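Local coordinates for protein phenolic acid decarboxylase (PDB 7AE5) that catalyses the reversible decarboxylation of 4-hydroxybenzoate and 3,4-dihydroxybenzoate as an oxygen-sensitive, prenylated-FMN-dependent enzyme of the UbiD family, at residues K115-D120 / I297-N302; G256-L261 / N302-N307. All blocks are in the same frame, centred on the assembly; numbering follows the deposited sequence.

Contact 1 of 2, residues K115-D120 / I297-N302; sequences KENVID and ITHRTN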
ATOM      1  N   LYS C 115      -3.949 -60.100  19.922  1.00 78.46           N
ATOM      2  CA  LYS C 115      -3.769 -61.418  19.329  1.00 80.35           C
ATOM      3  C   LYS C 115      -4.723 -62.448  19.930  1.00 82.07           C
ATOM      4  O   LYS C 115      -4.431 -63.646  19.932  1.00 84.40           O
ATOM      5  CB  LYS C 115      -2.320 -61.876  19.491  1.00 82.31           C
ATOM      6  CG  LYS C 115      -1.302 -60.999  18.772  1.00 80.97           C
ATOM      7  CD  LYS C 115      -1.557 -60.955  17.275  1.00 79.60           C
ATOM      8  CE  LYS C 115      -0.499 -60.125  16.558  1.00 78.56           C
ATOM      9  NZ  LYS C 115       0.730 -60.915  16.271  1.00 80.91           N
ATOM     10  N   GLU C 116      -5.870 -61.996  20.443  1.00 82.54           N
ATOM     11  CA  GLU C 116      -6.814 -62.914  21.076  1.00 84.28           C
ATOM     12  C   GLU C 116      -7.605 -63.708  20.039  1.00 84.40           C
ATOM     13  O   GLU C 116      -7.659 -64.941  20.103  1.00 86.62           O
ATOM     14  CB  GLU C 116      -7.761 -62.144  21.999  1.00 83.47           C
ATOM     15  CG  GLU C 116      -7.124 -61.688  23.304  1.00 84.31           C
ATOM     16  CD  GLU C 116      -8.097 -60.949  24.206  1.00 83.74           C
ATOM     17  OE1 GLU C 116      -7.798 -60.799  25.411  1.00 85.04           O
ATOM     18  OE2 GLU C 116      -9.155 -60.510  23.708  1.00 82.17           O
ATOM     19  N   ASN C 117      -8.228 -63.020  19.086  1.00 76.71           N
ATOM     20  CA  ASN C 117      -9.005 -63.660  18.035  1.00 76.78           C
ATOM     21  C   ASN C 117      -8.334 -63.436  16.688  1.00 75.70           C
ATOM     22  O   ASN C 117      -7.821 -62.346  16.415  1.00 73.83           O
ATOM     23  CB  ASN C 117     -10.438 -63.125  18.005  1.00 75.51           C
ATOM     24  CG  ASN C 117     -11.145 -63.277  19.335  1.00 76.67           C
ATOM     25  OD1 ASN C 117     -10.623 -62.882  20.378  1.00 76.97           O
ATOM     26  ND2 ASN C 117     -12.339 -63.856  19.307  1.00 77.52           N
ATOM     27  N   VAL C 118      -8.340 -64.470  15.850  1.00 74.61           N
ATOM     28  CA  VAL C 118      -7.629 -64.460  14.577  1.00 74.20           C
ATOM     29  C   VAL C 118      -8.597 -64.835  13.463  1.00 74.03           C
ATOM     30  O   VAL C 118      -9.308 -65.841  13.563  1.00 75.65           O
ATOM     31  CB  VAL C 118      -6.428 -65.425  14.589  1.00 76.51           C
ATOM     32  CG1 VAL C 118      -5.710 -65.389  13.252  1.00 76.26           C
ATOM     33  CG2 VAL C 118      -5.473 -65.075  15.723  1.00 76.97           C
ATOM     34  N   ILE C 119      -8.616 -64.031  12.402  1.00 83.42           N
ATOM     35  CA  ILE C 119      -9.376 -64.314  11.191  1.00 83.36           C
ATOM     36  C   ILE C 119      -8.372 -64.436  10.053  1.00 83.68           C
ATOM     37  O   ILE C 119      -7.720 -63.450   9.684  1.00 82.14           O
ATOM     38  CB  ILE C 119     -10.420 -63.230  10.891  1.00 81.22           C
ATOM     39  CG1 ILE C 119     -11.552 -63.274  11.921  1.00 81.39           C
ATOM     40  CG2 ILE C 119     -10.968 -63.393   9.477  1.00 81.19           C
ATOM     41  CD1 ILE C 119     -12.872 -62.723  11.413  1.00 80.32           C
ATOM     42  N   ASP C 120      -8.236 -65.642   9.499  1.00 90.10           N
ATOM     43  CA  ASP C 120      -7.312 -65.881   8.402  1.00 90.62           C
ATOM     44  C   ASP C 120      -7.991 -66.296   7.103  1.00 90.21           C
ATOM     45  O   ASP C 120      -7.311 -66.385   6.075  1.00 90.50           O
ATOM     46  CB  ASP C 120      -6.276 -66.949   8.790  1.00 95.03           C
ATOM     47  CG  ASP C 120      -6.859 -68.350   8.812  1.00 98.54           C
ATOM     48  OD1 ASP C 120      -8.040 -68.501   9.194  1.00 98.14           O
ATOM     49  OD2 ASP C 120      -6.134 -69.300   8.448  1.00101.92           O
ATOM     50  N   ILE C 297      -6.717 -60.649   9.966  1.00 66.09           N
ATOM     51  CA  ILE C 297      -7.248 -59.763  10.993  1.00 65.69           C
ATOM     52  C   ILE C 297      -7.002 -60.407  12.349  1.00 67.54           C
ATOM     53  O   ILE C 297      -7.339 -61.579  12.554  1.00 68.92           O
ATOM     54  CB  ILE C 297      -8.750 -59.486  10.793  1.00 64.75           C
ATOM     55  CG1 ILE C 297      -8.974 -58.593   9.574  1.00 62.82           C
ATOM     56  CG2 ILE C 297      -9.347 -58.844  12.040  1.00 64.84           C
ATOM     57  CD1 ILE C 297     -10.431 -58.438   9.198  1.00 62.00           C
ATOM     58  N   THR C 298      -6.406 -59.649  13.267  1.00 75.77           N
ATOM     59  CA  THR C 298      -6.259 -60.053  14.659  1.00 77.40           C
ATOM     60  C   THR C 298      -6.909 -58.992  15.535  1.00 76.67           C
ATOM     61  O   THR C 298      -6.638 -57.799  15.367  1.00 75.29           O
ATOM     62  CB  THR C 298      -4.786 -60.232  15.044  1.00 78.52           C
ATOM     63  OG1 THR C 298      -4.225 -58.964  15.406  1.00 77.58           O
ATOM     64  CG2 THR C 298      -3.993 -60.818  13.884  1.00 78.60           C
ATOM     65  N   HIS C 299      -7.764 -59.420  16.461  1.00 65.20           N
ATOM     66  CA  HIS C 299      -8.542 -58.464  17.235  1.00 64.54           C
ATOM     67  C   HIS C 299      -8.827 -59.008  18.627  1.00 66.31           C
ATOM     68  O   HIS C 299      -8.854 -60.223  18.846  1.00 67.93           O
ATOM     69  CB  HIS C 299      -9.855 -58.115  16.524  1.00 63.21           C
ATOM     70  CG  HIS C 299     -10.842 -59.241  16.482  1.00 64.23           C
ATOM     71  ND1 HIS C 299     -11.701 -59.518  17.523  1.00 65.30           N
ATOM     72  CD2 HIS C 299     -11.105 -60.160  15.523  1.00 64.39           C
ATOM     73  CE1 HIS C 299     -12.455 -60.556  17.206  1.00 66.09           C
ATOM     74  NE2 HIS C 299     -12.111 -60.966  15.998  1.00 65.54           N
ATOM     75  N   ARG C 300      -9.041 -58.087  19.562  1.00 63.88           N
ATOM     76  CA  ARG C 300      -9.451 -58.440  20.911  1.00 65.43           C
ATOM     77  C   ARG C 300     -10.892 -58.948  20.903  1.00 65.74           C
ATOM     78  O   ARG C 300     -11.632 -58.783  19.933  1.00 64.51           O
ATOM     79  CB  ARG C 300      -9.319 -57.234  21.841  1.00 64.92           C
ATOM     80  CG  ARG C 300      -7.998 -56.495  21.719  1.00 64.26           C
ATOM     81  CD  ARG C 300      -7.934 -55.307  22.663  1.00 63.78           C
ATOM     82  NE  ARG C 300      -8.338 -55.662  24.018  1.00 65.36           N
ATOM     83  CZ  ARG C 300      -7.972 -55.000  25.106  1.00 65.72           C
ATOM     84  NH1 ARG C 300      -7.182 -53.941  25.038  1.00 64.62           N
ATOM     85  NH2 ARG C 300      -8.411 -55.408  26.293  1.00 67.26           N
ATOM     86  N   THR C 301     -11.288 -59.576  22.006  1.00 69.89           N
ATOM     87  CA  THR C 301     -12.652 -60.074  22.124  1.00 70.41           C
ATOM     88  C   THR C 301     -13.616 -58.911  22.324  1.00 69.14           C
ATOM     89  O   THR C 301     -13.403 -58.055  23.189  1.00 69.01           O
ATOM     90  CB  THR C 301     -12.760 -61.063  23.281  1.00 72.75           C
ATOM     91  OG1 THR C 301     -11.806 -62.117  23.097  1.00 74.00           O
ATOM     92  CG2 THR C 301     -14.159 -61.660  23.341  1.00 73.43           C
ATOM     93  N   ASN C 302     -14.683 -58.892  21.529  1.00 79.43           N
ATOM     94  CA  ASN C 302     -15.619 -57.774  21.472  1.00 78.08           C
ATOM     95  C   ASN C 302     -14.884 -56.456  21.201  1.00 76.35           C
ATOM     96  O   ASN C 302     -14.910 -55.544  22.029  1.00 76.11           O
ATOM     97  CB  ASN C 302     -16.442 -57.682  22.750  1.00 79.23           C
ATOM     98  CG  ASN C 302     -17.575 -58.697  22.792  1.00 80.49           C
ATOM     99  OD1 ASN C 302     -18.752 -58.335  22.740  1.00 80.14           O
ATOM    100  ND2 ASN C 302     -17.225 -59.975  22.891  1.00 82.07           N
TER

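Contact 2 of 2, residues G256-L261 / N302-N307; sequences GSEVVL and NPIFEN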
ATOM      1  N   GLY C 256      -2.053 -53.765  22.644  1.00 69.79           N
ATOM      2  CA  GLY C 256      -3.426 -53.592  23.066  1.00 69.38           C
ATOM      3  C   GLY C 256      -4.409 -53.050  22.051  1.00 67.49           C
ATOM      4  O   GLY C 256      -5.509 -52.649  22.448  1.00 67.01           O
ATOM      5  N   SER C 257      -4.069 -53.027  20.764  1.00 62.35           N
ATOM      6  CA  SER C 257      -5.022 -52.558  19.768  1.00 60.64           C
ATOM      7  C   SER C 257      -6.274 -53.418  19.759  1.00 61.16           C
ATOM      8  O   SER C 257      -6.218 -54.642  19.917  1.00 62.67           O
ATOM      9  CB  SER C 257      -4.400 -52.562  18.376  1.00 59.75           C
ATOM     10  OG  SER C 257      -3.165 -51.883  18.382  1.00 59.53           O
ATOM     11  N   GLU C 258      -7.413 -52.763  19.551  1.00 60.22           N
ATOM     12  CA  GLU C 258      -8.666 -53.495  19.454  1.00 60.62           C
ATOM     13  C   GLU C 258      -8.707 -54.344  18.191  1.00 60.47           C
ATOM     14  O   GLU C 258      -9.192 -55.480  18.219  1.00 61.61           O
ATOM     15  CB  GLU C 258      -9.838 -52.521  19.492  1.00 59.37           C
ATOM     16  CG  GLU C 258      -9.931 -51.737  20.788  1.00 59.62           C
ATOM     17  CD  GLU C 258     -10.838 -52.398  21.801  1.00 61.08           C
ATOM     18  OE1 GLU C 258     -11.421 -53.454  21.482  1.00 61.86           O
ATOM     19  OE2 GLU C 258     -10.976 -51.858  22.916  1.00 61.48           O
ATOM     20  N   VAL C 259      -8.204 -53.813  17.077  1.00 56.17           N
ATOM     21  CA  VAL C 259      -8.209 -54.503  15.791  1.00 55.87           C
ATOM     22  C   VAL C 259      -6.874 -54.250  15.103  1.00 55.46           C
ATOM     23  O   VAL C 259      -6.342 -53.136  15.151  1.00 54.50           O
ATOM     24  CB  VAL C 259      -9.380 -54.035  14.895  1.00 54.39           C
ATOM     25  CG1 VAL C 259      -9.362 -54.756  13.558  1.00 54.11           C
ATOM     26  CG2 VAL C 259     -10.720 -54.245  15.587  1.00 54.87           C
ATOM     27  N   VAL C 260      -6.326 -55.286  14.471  1.00 59.69           N
ATOM     28  CA  VAL C 260      -5.118 -55.172  13.661  1.00 59.42           C
ATOM     29  C   VAL C 260      -5.413 -55.757  12.286  1.00 58.92           C
ATOM     30  O   VAL C 260      -5.881 -56.895  12.179  1.00 59.85           O
ATOM     31  CB  VAL C 260      -3.914 -55.887  14.304  1.00 61.16           C
ATOM     32  CG1 VAL C 260      -2.682 -55.743  13.423  1.00 60.93           C
ATOM     33  CG2 VAL C 260      -3.645 -55.333  15.696  1.00 61.73           C
ATOM     34  N   LEU C 261      -5.143 -54.980  11.242  1.00 60.63           N
ATOM     35  CA  LEU C 261      -5.378 -55.394   9.861  1.00 60.75           C
ATOM     36  C   LEU C 261      -4.023 -55.587   9.189  1.00 61.85           C
ATOM     37  O   LEU C 261      -3.366 -54.615   8.806  1.00 62.41           O
ATOM     38  CB  LEU C 261      -6.221 -54.364   9.115  1.00 60.28           C
ATOM     39  CG  LEU C 261      -7.540 -53.940   9.760  1.00 59.24           C
ATOM     40  CD1 LEU C 261      -8.331 -53.054   8.814  1.00 58.77           C
ATOM     41  CD2 LEU C 261      -8.349 -55.160  10.149  1.00 58.63           C
ATOM     42  N   ASN C 302     -14.683 -58.892  21.529  1.00 79.43           N
ATOM     43  CA  ASN C 302     -15.619 -57.774  21.472  1.00 78.08           C
ATOM     44  C   ASN C 302     -14.884 -56.456  21.201  1.00 76.35           C
ATOM     45  O   ASN C 302     -14.910 -55.544  22.029  1.00 76.11           O
ATOM     46  CB  ASN C 302     -16.442 -57.682  22.750  1.00 79.23           C
ATOM     47  CG  ASN C 302     -17.575 -58.697  22.792  1.00 80.49           C
ATOM     48  OD1 ASN C 302     -18.752 -58.335  22.740  1.00 80.14           O
ATOM     49  ND2 ASN C 302     -17.225 -59.975  22.891  1.00 82.07           N
ATOM     50  N   PRO C 303     -14.226 -56.329  20.047  1.00 62.81           N
ATOM     51  CA  PRO C 303     -13.448 -55.117  19.776  1.00 61.28           C
ATOM     52  C   PRO C 303     -14.335 -53.895  19.626  1.00 59.79           C
ATOM     53  O   PRO C 303     -15.526 -53.980  19.318  1.00 59.59           O
ATOM     54  CB  PRO C 303     -12.726 -55.436  18.462  1.00 60.53           C
ATOM     55  CG  PRO C 303     -13.553 -56.480  17.822  1.00 61.02           C
ATOM     56  CD  PRO C 303     -14.157 -57.285  18.930  1.00 62.85           C
ATOM     57  N   ILE C 304     -13.715 -52.739  19.837  1.00 56.50           N
ATOM     58  CA  ILE C 304     -14.389 -51.449  19.807  1.00 55.12           C
ATOM     59  C   ILE C 304     -13.833 -50.655  18.634  1.00 53.34           C
ATOM     60  O   ILE C 304     -12.630 -50.370  18.582  1.00 53.09           O
ATOM     61  CB  ILE C 304     -14.207 -50.687  21.127  1.00 55.49           C
ATOM     62  CG1 ILE C 304     -14.931 -51.418  22.260  1.00 57.25           C
ATOM     63  CG2 ILE C 304     -14.718 -49.270  20.987  1.00 53.93           C
ATOM     64  CD1 ILE C 304     -14.464 -51.028  23.646  1.00 58.11           C
ATOM     65  N   PHE C 305     -14.707 -50.298  17.697  1.00 53.63           N
ATOM     66  CA  PHE C 305     -14.315 -49.550  16.505  1.00 51.97           C
ATOM     67  C   PHE C 305     -14.134 -48.089  16.894  1.00 50.89           C
ATOM     68  O   PHE C 305     -15.097 -47.319  16.938  1.00 50.21           O
ATOM     69  CB  PHE C 305     -15.361 -49.709  15.406  1.00 51.26           C
ATOM     70  CG  PHE C 305     -15.022 -48.993  14.122  1.00 49.66           C
ATOM     71  CD1 PHE C 305     -13.704 -48.728  13.781  1.00 49.49           C
ATOM     72  CD2 PHE C 305     -16.025 -48.595  13.251  1.00 48.69           C
ATOM     73  CE1 PHE C 305     -13.395 -48.074  12.601  1.00 49.79           C
ATOM     74  CE2 PHE C 305     -15.721 -47.941  12.068  1.00 48.27           C
ATOM     75  CZ  PHE C 305     -14.404 -47.681  11.743  1.00 49.18           C
ATOM     76  N   GLU C 306     -12.892 -47.703  17.176  1.00 58.86           N
ATOM     77  CA  GLU C 306     -12.572 -46.317  17.501  1.00 57.88           C
ATOM     78  C   GLU C 306     -12.411 -45.542  16.199  1.00 57.48           C
ATOM     79  O   GLU C 306     -11.401 -45.684  15.503  1.00 58.38           O
ATOM     80  CB  GLU C 306     -11.308 -46.237  18.351  1.00 58.55           C
ATOM     81  CG  GLU C 306     -10.974 -44.823  18.814  1.00 57.65           C
ATOM     82  CD  GLU C 306      -9.500 -44.628  19.123  1.00 58.24           C
ATOM     83  OE1 GLU C 306      -8.721 -45.589  18.956  1.00 58.97           O
ATOM     84  OE2 GLU C 306      -9.121 -43.513  19.539  1.00 58.14           O
ATOM     85  N   ASN C 307     -13.409 -44.728  15.867  1.00 48.20           N
ATOM     86  CA  ASN C 307     -13.413 -43.963  14.632  1.00 48.43           C
ATOM     87  C   ASN C 307     -13.584 -42.485  14.946  1.00 48.04           C
ATOM     88  O   ASN C 307     -13.979 -42.103  16.051  1.00 47.39           O
ATOM     89  CB  ASN C 307     -14.519 -44.437  13.682  1.00 47.93           C
ATOM     90  CG  ASN C 307     -14.092 -44.396  12.230  1.00 48.45           C
ATOM     91  OD1 ASN C 307     -12.913 -44.553  11.911  1.00 49.35           O
ATOM     92  ND2 ASN C 307     -15.054 -44.196  11.337  1.00 47.83           N
TER

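Contact 1 of 2, residues K115-D120 / I297-N302
Asn117 lays its CB over one face of the His299 imidazole, a CH-pi contact with Asn117 CB 3.6 Å from the ring centroid and displaced toward the CE1 and NE2 rim. With chi1 at 69°, His299 CG stands between its backbone N and carbonyl carbon, and the ring comes near the neighbouring strand; the Asn117 amide plane is tilted 27° to the ring plane. Both side chains are on the same face as Ile119 and Ile297, whose CB atoms meet at 4.1 Å; Val118 and Thr298 point to the other face. Two hydrogen-bonded pairs, Asn117 with His299 and Ile119 with Ile297, flank the non-hydrogen-bonded pair Val118 with Thr298. Past the strand end, the extended Glu116 side chain carries Glu116 OE2 to Thr301 N at 2.9 Å. Thr301 OG1 lies within hydrogen-bonding distance of both Glu116 OE2 and Asn117 OD1, and which of them it serves is unsettled. The Arg300 guanidinium turns instead to Asp7. The axes of 117-119 and 297-299, 4.8 Å apart at 164°, mark an antiparallel ladder at the C-terminal end of the long strand 287-299, part of the antiparallel sheet of the Rift-related domain of UbiD enzymes.

Contact 2 of 2, residues G256-L261 / N302-N307
Backbone approach is limited to one place, where the CA atoms of Glu258 and Pro303 come within 5.1 Å, and no ladder of backbone bonds joins 256-261 to 302-307. The Glu258 side chain spans the gap. Its chain is bent at chi2 (-93°), which swings CD off the extended course, and the carboxylate ends beside the Pro303-Ile304 backbone. Glu258 OE1 accepts from Ile304 N at 2.9 Å, but the bond is far from straight, with 139° at the hydrogen, and the donor nitrogen stands well above the carboxylate plane, 69° out of it. Glu258 OE1 also lies 3.1 Å from Pro303 CA. Near the aliphatic branch of Ile304, Glu258 OE2 lies 3.7 Å from Ile304 CD1, and it also forms a salt bridge to Arg9. One carboxylate thus meets a backbone N-H through one oxygen and a guanidinium through the other; in this buried setting the arginine would be expected to favour the ionised form of the acid.

Nearer the backbone, Glu258 CB and CG pass close to Ile304 O, CB at 3.6 Å. The apolar part of the contact is small: Val259 CG2 meets Pro303 CB at 3.7 Å, the two side chains crossing at a slant, and Pro303 CB is also 3.5 Å from Glu258 O. The buried surface, 197 Å² for both sides together, agrees with so local a meeting. Glu258 and Val259 both face Ile207 on strand 201-207, the geometry of a classic beta bulge. The contact therefore joins a bulged strand start in the Rift-related antiparallel sheet to 304-306, an outermost strand, within this chain, of the mixed sheet that includes 62-65, with the glutamate bridging the two sheets.

Overall arrangement
The centres of contacts 1 and 2 are about 9 Å apart, and Asn302 belongs to both. The chain leaves strand 287-299 after its pairing in contact 1 and crosses through 300-303 to strand 304-306 in contact 2, passing from the antiparallel sheet to the mixed one. Strand 259-265 flanks 287-299 directly: Val260 N lies 2.7 Å from Thr298 O, a probable hydrogen bond. A second probable bond, Arg300 N to Glu258 O at 2.9 Å, carries the pairing one step past the strands. Strand 287-299 is consequently bordered by 117-119 and 259-265 here. Arg9 is a further tie, reaching Glu258 in contact 2 and Thr301 O in contact 1. Both contacts lie away from the predicted prenylated-FMN and manganese sites.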